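Local coordinates for protein PAN2-PAN3 deadenylation complex catalytic subunit pan2 (Neurospora crassa, PDB 4CZW) that serves as the catalytic subunit of the PAN deadenylation complex, whose exonuclease domain probably shortens the poly(A) tails of cytoplasmic mRNA beside a probably inactive ubiquitin-protease-like scaffold domain, at residues K280-S283 with W287-E290; K374-T379 with A383-V388; K424-L429 with Q523-S528. One frame throughout, in Å; residues are numbered along the deposited sequence.

Contact 1 (K280-S283 with W287-E290)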
ATOM      1  N   LYS A 280       3.497  29.945 -11.451  1.00 56.21           N
ATOM      2  CA  LYS A 280       3.571  31.221 -10.750  1.00 47.70           C
ATOM      3  C   LYS A 280       2.440  31.333  -9.735  1.00 43.26           C
ATOM      4  O   LYS A 280       2.624  31.856  -8.636  1.00 50.97           O
ATOM      5  CB  LYS A 280       3.512  32.389 -11.735  1.00 51.47           C
ATOM      6  CG  LYS A 280       4.681  32.458 -12.703  1.00 58.24           C
ATOM      7  CD  LYS A 280       4.618  33.724 -13.542  1.00 64.39           C
ATOM      8  CE  LYS A 280       5.778  33.804 -14.520  1.00 61.75           C
ATOM      9  NZ  LYS A 280       5.742  35.066 -15.310  1.00 74.71           N
ATOM     10  N   LEU A 281       1.268  30.832 -10.114  1.00 43.21           N
ATOM     11  CA  LEU A 281       0.098  30.858  -9.245  1.00 46.94           C
ATOM     12  C   LEU A 281       0.297  29.973  -8.018  1.00 44.58           C
ATOM     13  O   LEU A 281       0.015  30.383  -6.892  1.00 48.89           O
ATOM     14  CB  LEU A 281      -1.147  30.416 -10.016  1.00 41.18           C
ATOM     15  CG  LEU A 281      -2.479  30.480  -9.264  1.00 34.34           C
ATOM     16  CD1 LEU A 281      -2.841  31.921  -8.940  1.00 45.23           C
ATOM     17  CD2 LEU A 281      -3.587  29.810 -10.062  1.00 47.32           C
ATOM     18  N   TRP A 282       0.784  28.757  -8.244  1.00 44.76           N
ATOM     19  CA  TRP A 282       0.986  27.795  -7.165  1.00 43.60           C
ATOM     20  C   TRP A 282       2.145  28.175  -6.249  1.00 50.42           C
ATOM     21  O   TRP A 282       2.213  27.725  -5.105  1.00 50.38           O
ATOM     22  CB  TRP A 282       1.226  26.397  -7.738  1.00 45.11           C
ATOM     23  CG  TRP A 282      -0.024  25.595  -7.907  1.00 43.05           C
ATOM     24  CD1 TRP A 282      -0.719  25.392  -9.063  1.00 41.48           C
ATOM     25  CD2 TRP A 282      -0.729  24.887  -6.883  1.00 37.41           C
ATOM     26  NE1 TRP A 282      -1.815  24.597  -8.822  1.00 47.36           N
ATOM     27  CE2 TRP A 282      -1.843  24.275  -7.490  1.00 41.67           C
ATOM     28  CE3 TRP A 282      -0.528  24.712  -5.510  1.00 39.90           C
ATOM     29  CZ2 TRP A 282      -2.752  23.498  -6.773  1.00 44.24           C
ATOM     30  CZ3 TRP A 282      -1.430  23.941  -4.801  1.00 41.29           C
ATOM     31  CH2 TRP A 282      -2.527  23.345  -5.432  1.00 44.23           C
ATOM     32  N   SER A 283       3.054  29.002  -6.753  1.00 45.88           N
ATOM     33  CA  SER A 283       4.218  29.415  -5.978  1.00 44.10           C
ATOM     34  C   SER A 283       3.860  30.486  -4.953  1.00 52.96           C
ATOM     35  O   SER A 283       4.677  30.840  -4.103  1.00 59.49           O
ATOM     36  CB  SER A 283       5.325  29.925  -6.900  1.00 43.76           C
ATOM     37  OG  SER A 283       4.938  31.124  -7.550  1.00 49.44           O
ATOM     38  N   TRP A 287      -1.061  29.692  -0.625  1.00 48.50           N
ATOM     39  CA  TRP A 287      -2.132  29.556  -1.606  1.00 43.32           C
ATOM     40  C   TRP A 287      -2.949  28.290  -1.374  1.00 46.58           C
ATOM     41  O   TRP A 287      -4.163  28.284  -1.571  1.00 54.97           O
ATOM     42  CB  TRP A 287      -1.563  29.557  -3.026  1.00 46.07           C
ATOM     43  CG  TRP A 287      -2.603  29.772  -4.082  1.00 50.94           C
ATOM     44  CD1 TRP A 287      -3.174  30.959  -4.436  1.00 56.21           C
ATOM     45  CD2 TRP A 287      -3.194  28.775  -4.926  1.00 53.51           C
ATOM     46  NE1 TRP A 287      -4.086  30.764  -5.445  1.00 55.52           N
ATOM     47  CE2 TRP A 287      -4.116  29.432  -5.765  1.00 54.50           C
ATOM     48  CE3 TRP A 287      -3.033  27.392  -5.054  1.00 46.08           C
ATOM     49  CZ2 TRP A 287      -4.875  28.754  -6.717  1.00 50.21           C
ATOM     50  CZ3 TRP A 287      -3.788  26.720  -5.999  1.00 46.83           C
ATOM     51  CH2 TRP A 287      -4.697  27.403  -6.819  1.00 51.67           C
ATOM     52  N   LEU A 288      -2.278  27.219  -0.960  1.00 49.74           N
ATOM     53  CA  LEU A 288      -2.954  25.958  -0.678  1.00 38.73           C
ATOM     54  C   LEU A 288      -3.401  25.892   0.777  1.00 48.52           C
ATOM     55  O   LEU A 288      -2.570  25.814   1.682  1.00 55.53           O
ATOM     56  CB  LEU A 288      -2.044  24.770  -0.998  1.00 43.33           C
ATOM     57  CG  LEU A 288      -2.611  23.388  -0.660  1.00 48.48           C
ATOM     58  CD1 LEU A 288      -3.883  23.115  -1.448  1.00 45.57           C
ATOM     59  CD2 LEU A 288      -1.577  22.301  -0.913  1.00 40.71           C
ATOM     60  N   PRO A 289      -4.720  25.928   1.006  1.00 51.19           N
ATOM     61  CA  PRO A 289      -5.266  25.850   2.363  1.00 48.15           C
ATOM     62  C   PRO A 289      -5.272  24.419   2.888  1.00 52.75           C
ATOM     63  O   PRO A 289      -5.470  23.483   2.112  1.00 57.22           O
ATOM     64  CB  PRO A 289      -6.691  26.378   2.191  1.00 45.02           C
ATOM     65  CG  PRO A 289      -7.052  25.985   0.801  1.00 39.14           C
ATOM     66  CD  PRO A 289      -5.781  26.064  -0.008  1.00 47.79           C
ATOM     67  N   GLU A 290      -5.053  24.253   4.187  1.00 48.48           N
ATOM     68  CA  GLU A 290      -5.094  22.929   4.794  1.00 56.56           C
ATOM     69  C   GLU A 290      -6.526  22.559   5.161  1.00 51.03           C
ATOM     70  O   GLU A 290      -6.792  21.454   5.633  1.00 49.97           O
ATOM     71  CB  GLU A 290      -4.203  22.868   6.036  1.00 57.34           C
ATOM     72  CG  GLU A 290      -4.643  23.789   7.161  1.00 70.30           C
ATOM     73  CD  GLU A 290      -4.047  23.398   8.499  1.00 82.79           C
ATOM     74  OE1 GLU A 290      -4.183  22.219   8.889  1.00 78.62           O
ATOM     75  OE2 GLU A 290      -3.440  24.269   9.158  1.00 72.09           O
TER
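Trp287 sets the rim of its indole on the face of the Trp282 ring. Its CZ3 lies over the centre of that ring and comes to 3.5 Å from Trp282 CE2. This is a T-shaped (edge-to-face) pair. The six-membered rings are 4.6 Å apart between centroids and their planes meet at 66°. Trp287 CE3 shares the approach, 3.7 Å from Trp282 CE3. Trp287 has CG anti to its own N (chi1 -165°), which carries the benzo part of the indole back toward helix 276-282. Trp282 starts out the other way, since its CB points away from 287-290, but its flat ring still reaches back under Trp287.

Leu281 adds a second apolar surface. It crosses the indole of Trp287 at a slant, with CD2 at 3.7 Å from Trp287 CZ2 and CD1 near the pyrrole nitrogen. The carbonyl oxygen of Leu281 stands over one face of the same indole, toward its rim. Leu288 makes a smaller contact, its CB resting 3.9 Å from Trp282 CZ3.

No hydrogen bond joins the two segments. Each indole N-H is used elsewhere: Trp282 NE1 bonds Tyr210 OH and Trp287 NE1 bonds Ile225 O. Phe227 of helix 227-235 touches both Trp282 and Leu288, while Val230 of that helix touches Trp287.

The contact joins the C-terminal part of helix 276-282 to the loop leading into strand 291-297, within the ubiquitin-protease-like domain and away from its zinc sites. Its chemistry is apolar and aromatic. The buried indoles meet through carbon atoms, and their N-H groups are paired with outside partners, which probably also limit how each ring can turn.

Contact 2 (K374-T379 with A383-V388); sequences KVEALT and AWKMPV
Lys385 NZ is gripped from several sides at the end of helix 374-377. Across the contact it donates to Thr379 O at 2.8 Å. This bond is nearly in line with the carbonyl, with a C=O...N angle of 166°. NZ also donates to a water at 2.9 Å, and that water passes a hydrogen on to Ala377 O. Glu376 O lies 2.9 Å from Lys385 NZ as well. The ammonium therefore sits among backbone oxygens from the last turn of the helix and the residues just after it.

Lys385 gets there by a straight reach. Its CG is anti to the backbone N (chi1 -168°), and the chain stays extended to NZ. CD and CE pass close to Thr379 O on the way. At its root, Lys385 CB lies over one face of the neighbouring Trp384 ring, toward the rim. A classic beta bulge, with Trp384 and Lys385 opposite the single residue Asn381, lies where strand 385-394 begins.

Glu376 provides the negative charge. Its chain bends at chi2 (68°) and brings OE2 to 3.8 Å from Lys385 NZ, a long salt bridge. The hydroxyls of Ser4 and Tyr13 close this distance, since each is hydrogen-bonded both to Glu376 OE2 and to Lys385 NZ. The N-terminal part of the chain thus completes the polar cluster.

The contact ties a short helix of the ubiquitin-protease-like domain to the strand that follows it, away from the zinc sites. The buried ammonium is met by carbonyl oxygen, water and two hydroxyls, with the Glu376 carboxylate at longer range. The carbonyl oxygens at the C-terminal end of this short helix, with Glu376, would probably favour the charged form of Lys385.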
ATOM      1  N   LYS A 374       4.595  23.115   8.737  1.00 43.67           N
ATOM      2  CA  LYS A 374       3.421  23.285   7.890  1.00 41.34           C
ATOM      3  C   LYS A 374       3.749  24.188   6.706  1.00 45.94           C
ATOM      4  O   LYS A 374       3.283  23.958   5.590  1.00 50.47           O
ATOM      5  CB  LYS A 374       2.252  23.871   8.684  1.00 51.55           C
ATOM      6  CG  LYS A 374       0.955  23.944   7.891  1.00 53.47           C
ATOM      7  CD  LYS A 374       0.092  25.118   8.326  1.00 55.31           C
ATOM      8  CE  LYS A 374      -0.299  25.015   9.788  1.00 65.07           C
ATOM      9  NZ  LYS A 374      -1.191  26.134  10.198  1.00 73.79           N
ATOM     10  N   VAL A 375       4.554  25.213   6.966  1.00 39.78           N
ATOM     11  CA  VAL A 375       4.968  26.160   5.938  1.00 46.36           C
ATOM     12  C   VAL A 375       5.698  25.457   4.800  1.00 42.20           C
ATOM     13  O   VAL A 375       5.344  25.620   3.633  1.00 39.80           O
ATOM     14  CB  VAL A 375       5.879  27.258   6.522  1.00 45.88           C
ATOM     15  CG1 VAL A 375       6.475  28.106   5.410  1.00 49.40           C
ATOM     16  CG2 VAL A 375       5.104  28.121   7.504  1.00 42.00           C
ATOM     17  N   GLU A 376       6.711  24.671   5.151  1.00 48.62           N
ATOM     18  CA  GLU A 376       7.493  23.919   4.177  1.00 49.14           C
ATOM     19  C   GLU A 376       6.622  22.959   3.372  1.00 43.70           C
ATOM     20  O   GLU A 376       6.803  22.804   2.164  1.00 45.27           O
ATOM     21  CB  GLU A 376       8.615  23.149   4.881  1.00 46.33           C
ATOM     22  CG  GLU A 376       9.340  22.138   4.006  1.00 35.81           C
ATOM     23  CD  GLU A 376      10.155  22.784   2.902  1.00 47.50           C
ATOM     24  OE1 GLU A 376      10.449  23.994   3.001  1.00 51.01           O
ATOM     25  OE2 GLU A 376      10.504  22.079   1.933  1.00 47.39           O
ATOM     26  N   ALA A 377       5.672  22.321   4.049  1.00 43.34           N
ATOM     27  CA  ALA A 377       4.767  21.379   3.400  1.00 48.11           C
ATOM     28  C   ALA A 377       3.803  22.093   2.460  1.00 48.69           C
ATOM     29  O   ALA A 377       3.310  21.504   1.497  1.00 46.85           O
ATOM     30  CB  ALA A 377       3.997  20.587   4.443  1.00 37.67           C
ATOM     31  N   LEU A 378       3.536  23.364   2.744  1.00 43.81           N
ATOM     32  CA  LEU A 378       2.613  24.151   1.935  1.00 39.02           C
ATOM     33  C   LEU A 378       3.349  25.211   1.120  1.00 42.21           C
ATOM     34  O   LEU A 378       2.742  26.162   0.630  1.00 46.98           O
ATOM     35  CB  LEU A 378       1.553  24.807   2.823  1.00 34.20           C
ATOM     36  CG  LEU A 378       0.690  23.844   3.641  1.00 41.82           C
ATOM     37  CD1 LEU A 378      -0.338  24.603   4.467  1.00 34.41           C
ATOM     38  CD2 LEU A 378       0.014  22.827   2.736  1.00 43.08           C
ATOM     39  N   THR A 379       4.660  25.042   0.984  1.00 42.08           N
ATOM     40  CA  THR A 379       5.467  25.937   0.161  1.00 42.11           C
ATOM     41  C   THR A 379       5.868  25.239  -1.132  1.00 44.86           C
ATOM     42  O   THR A 379       6.347  24.106  -1.112  1.00 45.91           O
ATOM     43  CB  THR A 379       6.735  26.407   0.899  1.00 46.99           C
ATOM     44  OG1 THR A 379       6.369  27.029   2.137  1.00 55.53           O
ATOM     45  CG2 THR A 379       7.512  27.402   0.049  1.00 39.47           C
ATOM     46  N   ALA A 383      10.446  26.613  -9.781  1.00 48.35           N
ATOM     47  CA  ALA A 383      11.650  26.130 -10.447  1.00 38.13           C
ATOM     48  C   ALA A 383      11.766  24.609 -10.417  1.00 46.00           C
ATOM     49  O   ALA A 383      12.249  24.004 -11.374  1.00 45.50           O
ATOM     50  CB  ALA A 383      12.880  26.758  -9.821  1.00 44.56           C
ATOM     51  N   TRP A 384      11.321  23.988  -9.326  1.00 41.94           N
ATOM     52  CA  TRP A 384      11.520  22.551  -9.162  1.00 39.84           C
ATOM     53  C   TRP A 384      10.451  21.835  -8.329  1.00 39.54           C
ATOM     54  O   TRP A 384      10.285  20.621  -8.451  1.00 45.81           O
ATOM     55  CB  TRP A 384      12.898  22.291  -8.543  1.00 43.09           C
ATOM     56  CG  TRP A 384      13.100  22.922  -7.195  1.00 37.50           C
ATOM     57  CD1 TRP A 384      13.565  24.178  -6.936  1.00 39.03           C
ATOM     58  CD2 TRP A 384      12.851  22.316  -5.920  1.00 37.74           C
ATOM     59  NE1 TRP A 384      13.617  24.395  -5.579  1.00 40.08           N
ATOM     60  CE2 TRP A 384      13.183  23.267  -4.934  1.00 40.14           C
ATOM     61  CE3 TRP A 384      12.377  21.065  -5.517  1.00 32.66           C
ATOM     62  CZ2 TRP A 384      13.057  23.004  -3.572  1.00 40.67           C
ATOM     63  CZ3 TRP A 384      12.252  20.806  -4.166  1.00 36.54           C
ATOM     64  CH2 TRP A 384      12.590  21.771  -3.208  1.00 42.34           C
ATOM     65  N   LYS A 385       9.725  22.568  -7.489  1.00 41.89           N
ATOM     66  CA  LYS A 385       8.755  21.926  -6.603  1.00 35.88           C
ATOM     67  C   LYS A 385       7.310  22.291  -6.931  1.00 44.91           C
ATOM     68  O   LYS A 385       6.853  23.392  -6.621  1.00 41.89           O
ATOM     69  CB  LYS A 385       9.053  22.274  -5.143  1.00 35.46           C
ATOM     70  CG  LYS A 385       8.276  21.424  -4.151  1.00 32.02           C
ATOM     71  CD  LYS A 385       8.446  21.910  -2.726  1.00 30.44           C
ATOM     72  CE  LYS A 385       7.591  21.099  -1.770  1.00 33.86           C
ATOM     73  NZ  LYS A 385       7.589  21.685  -0.404  1.00 43.07           N
HETATM   74  N   MSE A 386       6.590  21.351  -7.538  1.00 43.22           N
HETATM   75  CA  MSE A 386       5.199  21.568  -7.921  1.00 38.29           C
HETATM   76  C   MSE A 386       4.307  20.384  -7.542  1.00 41.62           C
HETATM   77  O   MSE A 386       4.689  19.229  -7.724  1.00 40.70           O
HETATM   78  CB  MSE A 386       5.098  21.839  -9.423  1.00 43.26           C
HETATM   79  CG  MSE A 386       5.455  23.261  -9.822  1.00 48.21           C
HETATM   80 SE   MSE A 386       4.078  24.531  -9.277  1.00 57.45          SE
HETATM   81  CE  MSE A 386       5.167  25.758  -8.228  1.00 40.03           C
ATOM     82  N   PRO A 387       3.107  20.676  -7.018  1.00 39.18           N
ATOM     83  CA  PRO A 387       2.151  19.642  -6.609  1.00 41.52           C
ATOM     84  C   PRO A 387       1.483  18.961  -7.801  1.00 38.81           C
ATOM     85  O   PRO A 387       1.189  19.616  -8.801  1.00 37.53           O
ATOM     86  CB  PRO A 387       1.127  20.425  -5.786  1.00 40.37           C
ATOM     87  CG  PRO A 387       1.155  21.787  -6.378  1.00 39.22           C
ATOM     88  CD  PRO A 387       2.584  22.033  -6.779  1.00 42.28           C
ATOM     89  N   VAL A 388       1.248  17.658  -7.687  1.00 34.27           N
ATOM     90  CA  VAL A 388       0.620  16.898  -8.760  1.00 31.52           C
ATOM     91  C   VAL A 388      -0.752  16.389  -8.335  1.00 41.19           C
ATOM     92  O   VAL A 388      -1.749  16.615  -9.020  1.00 44.66           O
ATOM     93  CB  VAL A 388       1.493  15.706  -9.193  1.00 38.23           C
ATOM     94  CG1 VAL A 388       0.806  14.916 -10.294  1.00 38.93           C
ATOM     95  CG2 VAL A 388       2.856  16.191  -9.653  1.00 35.31           C
TER
HETATM   96  O   HOH W   1       5.026  20.395   0.092  1.00 42.92           O

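Contact 3 (K424-L429 with Q523-S528)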
ATOM      1  N   LYS A 424       0.036 -35.455  -0.695  1.00 72.08           N
ATOM      2  CA  LYS A 424       0.449 -34.137  -0.227  1.00 68.18           C
ATOM      3  C   LYS A 424       1.608 -34.225   0.760  1.00 67.41           C
ATOM      4  O   LYS A 424       1.779 -35.233   1.445  1.00 67.24           O
ATOM      5  CB  LYS A 424      -0.731 -33.409   0.423  1.00 63.96           C
ATOM      6  CG  LYS A 424      -1.976 -33.332  -0.445  1.00 71.91           C
ATOM      7  CD  LYS A 424      -3.110 -32.630   0.286  1.00 73.53           C
ATOM      8  CE  LYS A 424      -4.357 -32.535  -0.580  1.00 75.34           C
ATOM      9  NZ  LYS A 424      -4.868 -33.877  -0.971  1.00 77.03           N
ATOM     10  N   THR A 425       2.402 -33.161   0.828  1.00 70.45           N
ATOM     11  CA  THR A 425       3.502 -33.087   1.780  1.00 57.29           C
ATOM     12  C   THR A 425       3.110 -32.234   2.981  1.00 50.87           C
ATOM     13  O   THR A 425       3.966 -31.782   3.740  1.00 49.24           O
ATOM     14  CB  THR A 425       4.774 -32.504   1.138  1.00 50.17           C
ATOM     15  OG1 THR A 425       4.480 -31.221   0.572  1.00 50.26           O
ATOM     16  CG2 THR A 425       5.290 -33.428   0.045  1.00 48.78           C
ATOM     17  N   TYR A 426       1.809 -32.020   3.146  1.00 51.36           N
ATOM     18  CA  TYR A 426       1.300 -31.207   4.243  1.00 46.23           C
ATOM     19  C   TYR A 426      -0.043 -31.723   4.743  1.00 46.06           C
ATOM     20  O   TYR A 426      -0.762 -32.416   4.023  1.00 54.44           O
ATOM     21  CB  TYR A 426       1.169 -29.743   3.811  1.00 49.48           C
ATOM     22  CG  TYR A 426       0.191 -29.517   2.677  1.00 56.95           C
ATOM     23  CD1 TYR A 426       0.595 -29.627   1.353  1.00 54.06           C
ATOM     24  CD2 TYR A 426      -1.136 -29.188   2.931  1.00 53.18           C
ATOM     25  CE1 TYR A 426      -0.293 -29.421   0.314  1.00 54.62           C
ATOM     26  CE2 TYR A 426      -2.032 -28.983   1.898  1.00 54.33           C
ATOM     27  CZ  TYR A 426      -1.605 -29.100   0.593  1.00 59.48           C
ATOM     28  OH  TYR A 426      -2.494 -28.893  -0.438  1.00 64.11           O
ATOM     29  N   GLU A 427      -0.373 -31.377   5.982  1.00 39.68           N
ATOM     30  CA  GLU A 427      -1.668 -31.712   6.558  1.00 43.80           C
ATOM     31  C   GLU A 427      -2.337 -30.448   7.081  1.00 52.51           C
ATOM     32  O   GLU A 427      -1.914 -29.887   8.092  1.00 54.87           O
ATOM     33  CB  GLU A 427      -1.517 -32.744   7.677  1.00 43.28           C
ATOM     34  CG  GLU A 427      -0.885 -34.053   7.230  1.00 55.23           C
ATOM     35  CD  GLU A 427      -0.784 -35.067   8.352  1.00 58.71           C
ATOM     36  OE1 GLU A 427      -1.420 -34.855   9.407  1.00 54.27           O
ATOM     37  OE2 GLU A 427      -0.067 -36.075   8.181  1.00 64.31           O
ATOM     38  N   LEU A 428      -3.380 -30.008   6.381  1.00 55.28           N
ATOM     39  CA  LEU A 428      -4.061 -28.751   6.685  1.00 53.24           C
ATOM     40  C   LEU A 428      -4.540 -28.663   8.129  1.00 52.87           C
ATOM     41  O   LEU A 428      -4.800 -29.679   8.774  1.00 52.13           O
ATOM     42  CB  LEU A 428      -5.250 -28.555   5.743  1.00 52.90           C
ATOM     43  CG  LEU A 428      -4.931 -28.326   4.265  1.00 58.22           C
ATOM     44  CD1 LEU A 428      -6.211 -28.256   3.452  1.00 54.03           C
ATOM     45  CD2 LEU A 428      -4.112 -27.057   4.088  1.00 57.32           C
ATOM     46  N   LEU A 429      -4.650 -27.435   8.628  1.00 51.63           N
ATOM     47  CA  LEU A 429      -5.132 -27.193   9.980  1.00 56.25           C
ATOM     48  C   LEU A 429      -6.578 -27.638  10.134  1.00 54.53           C
ATOM     49  O   LEU A 429      -7.404 -27.410   9.250  1.00 53.91           O
ATOM     50  CB  LEU A 429      -5.005 -25.712  10.341  1.00 55.73           C
ATOM     51  CG  LEU A 429      -3.594 -25.135  10.452  1.00 57.84           C
ATOM     52  CD1 LEU A 429      -3.651 -23.634  10.684  1.00 56.33           C
ATOM     53  CD2 LEU A 429      -2.819 -25.823  11.564  1.00 50.10           C
ATOM     54  N   GLN A 523       2.964 -31.696  -9.292  1.00 71.55           N
ATOM     55  CA  GLN A 523       2.348 -32.594  -8.323  1.00 68.15           C
ATOM     56  C   GLN A 523       2.176 -31.878  -6.991  1.00 65.93           C
ATOM     57  O   GLN A 523       1.770 -32.475  -5.993  1.00 66.49           O
ATOM     58  CB  GLN A 523       3.192 -33.857  -8.142  1.00 66.64           C
ATOM     59  CG  GLN A 523       3.232 -34.752  -9.366  1.00 70.00           C
ATOM     60  CD  GLN A 523       1.872 -35.329  -9.702  1.00 68.77           C
ATOM     61  OE1 GLN A 523       1.432 -35.281 -10.850  1.00 84.12           O
ATOM     62  NE2 GLN A 523       1.200 -35.882  -8.699  1.00 68.98           N
ATOM     63  N   ARG A 524       2.489 -30.587  -6.991  1.00 67.02           N
ATOM     64  CA  ARG A 524       2.457 -29.781  -5.779  1.00 60.28           C
ATOM     65  C   ARG A 524       1.131 -29.050  -5.624  1.00 57.63           C
ATOM     66  O   ARG A 524       0.287 -29.074  -6.519  1.00 62.18           O
ATOM     67  CB  ARG A 524       3.600 -28.767  -5.788  1.00 55.92           C
ATOM     68  CG  ARG A 524       4.932 -29.321  -6.262  1.00 53.31           C
ATOM     69  CD  ARG A 524       5.452 -30.400  -5.331  1.00 50.50           C
ATOM     70  NE  ARG A 524       6.768 -30.878  -5.742  1.00 55.96           N
ATOM     71  CZ  ARG A 524       7.459 -31.811  -5.097  1.00 50.55           C
ATOM     72  NH1 ARG A 524       6.959 -32.371  -4.003  1.00 55.77           N
ATOM     73  NH2 ARG A 524       8.650 -32.186  -5.542  1.00 59.34           N
ATOM     74  N   ASN A 525       0.956 -28.396  -4.481  1.00 64.14           N
ATOM     75  CA  ASN A 525      -0.185 -27.515  -4.281  1.00 56.52           C
ATOM     76  C   ASN A 525       0.117 -26.148  -4.878  1.00 54.88           C
ATOM     77  O   ASN A 525       0.298 -25.167  -4.155  1.00 71.48           O
ATOM     78  CB  ASN A 525      -0.524 -27.390  -2.794  1.00 55.27           C
ATOM     79  CG  ASN A 525      -1.827 -26.651  -2.554  1.00 57.79           C
ATOM     80  OD1 ASN A 525      -2.729 -26.670  -3.391  1.00 58.09           O
ATOM     81  ND2 ASN A 525      -1.929 -25.989  -1.407  1.00 57.18           N
ATOM     82  N   LEU A 526       0.186 -26.094  -6.204  1.00 61.44           N
ATOM     83  CA  LEU A 526       0.543 -24.870  -6.909  1.00 57.73           C
ATOM     84  C   LEU A 526      -0.576 -23.838  -6.828  1.00 51.54           C
ATOM     85  O   LEU A 526      -1.697 -24.087  -7.272  1.00 63.40           O
ATOM     86  CB  LEU A 526       0.876 -25.176  -8.371  1.00 49.28           C
ATOM     87  CG  LEU A 526       1.569 -24.063  -9.157  1.00 53.77           C
ATOM     88  CD1 LEU A 526       2.932 -23.761  -8.563  1.00 46.31           C
ATOM     89  CD2 LEU A 526       1.697 -24.447 -10.619  1.00 55.77           C
ATOM     90  N   VAL A 527      -0.267 -22.679  -6.255  1.00 48.51           N
ATOM     91  CA  VAL A 527      -1.261 -21.627  -6.071  1.00 46.42           C
ATOM     92  C   VAL A 527      -0.763 -20.281  -6.586  1.00 48.05           C
ATOM     93  O   VAL A 527       0.410 -20.129  -6.929  1.00 50.29           O
ATOM     94  CB  VAL A 527      -1.651 -21.475  -4.588  1.00 49.77           C
ATOM     95  CG1 VAL A 527      -2.298 -22.752  -4.070  1.00 42.08           C
ATOM     96  CG2 VAL A 527      -0.433 -21.112  -3.754  1.00 47.52           C
ATOM     97  N   SER A 528      -1.666 -19.308  -6.640  1.00 44.92           N
ATOM     98  CA  SER A 528      -1.317 -17.954  -7.051  1.00 46.56           C
ATOM     99  C   SER A 528      -0.547 -17.254  -5.932  1.00 49.50           C
ATOM    100  O   SER A 528      -0.712 -17.599  -4.762  1.00 51.55           O
ATOM    101  CB  SER A 528      -2.576 -17.164  -7.419  1.00 46.80           C
ATOM    102  OG  SER A 528      -3.351 -16.871  -6.269  1.00 52.52           O
TER
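The phenol ring of Tyr426 and the side-chain amide of Asn525 are tilted 28° apart, while the two side chains cross at about a right angle. Asn525 comes to the phenol end of the ring. Its CB lies 3.7 Å from Tyr426 CE1, and its ND2 is 3.1 Å from Tyr426 OH. The angle is too poor for that last pair to be a hydrogen bond.

Tyr426 has CG between its backbone N and carbonyl carbon (chi1 62°), which lays the ring so that its OH end meets Asn525. Lys424 CB lies over one face of the ring, and Leu428 CG meets its edge. Tyr426 OH takes a weak hydrogen bond from Asn419 ND2. Asn525 is the centre of an inverse gamma turn, with a weak bond from Leu526 N to Arg524 O.

Replacing Tyr426 with an alanine would probably leave the Asn525 side chain without its ring neighbour and Asn419 ND2 without its phenol partner.

The contact sets the loop before strand 441-451 against strand 525-527 of the exonuclease domain. Both segments also meet strand 490-496: Glu427 pairs with Ala490 and Val527 with Tyr495 through backbone bonds. Between Tyr426 and Asn525 themselves, contact is by van der Waals touch; polar ties run to neighbours instead, such as Thr425 OG1 to Asp493 and Arg524 to Asp516.

In the fold
The three contacts follow one another along the chain. Contacts 1 and 2 are neighbours in the ubiquitin-protease-like domain, with centres 8 Å apart. They touch directly: Glu290 forms a salt bridge with Lys374, and Trp282 packs on Met386 (selenomethionine) and Pro387. Segment 287-290 leads into strand 291-297 and segment 383-388 holds the start of strand 385-394; both strands belong to the same mixed sheet. Contact 3 lies on the opposite side of the chain's centre, about 56 Å and 52 Å from contacts 1 and 2 between centres. Its strand 525-527 is part of the exonuclease sheet, in which strand 441-451 carries the probable metal ligands Asp445 and Glu447. Contacts 1 and 2 thus belong to the scaffold domain, contact 3 to the nuclease end.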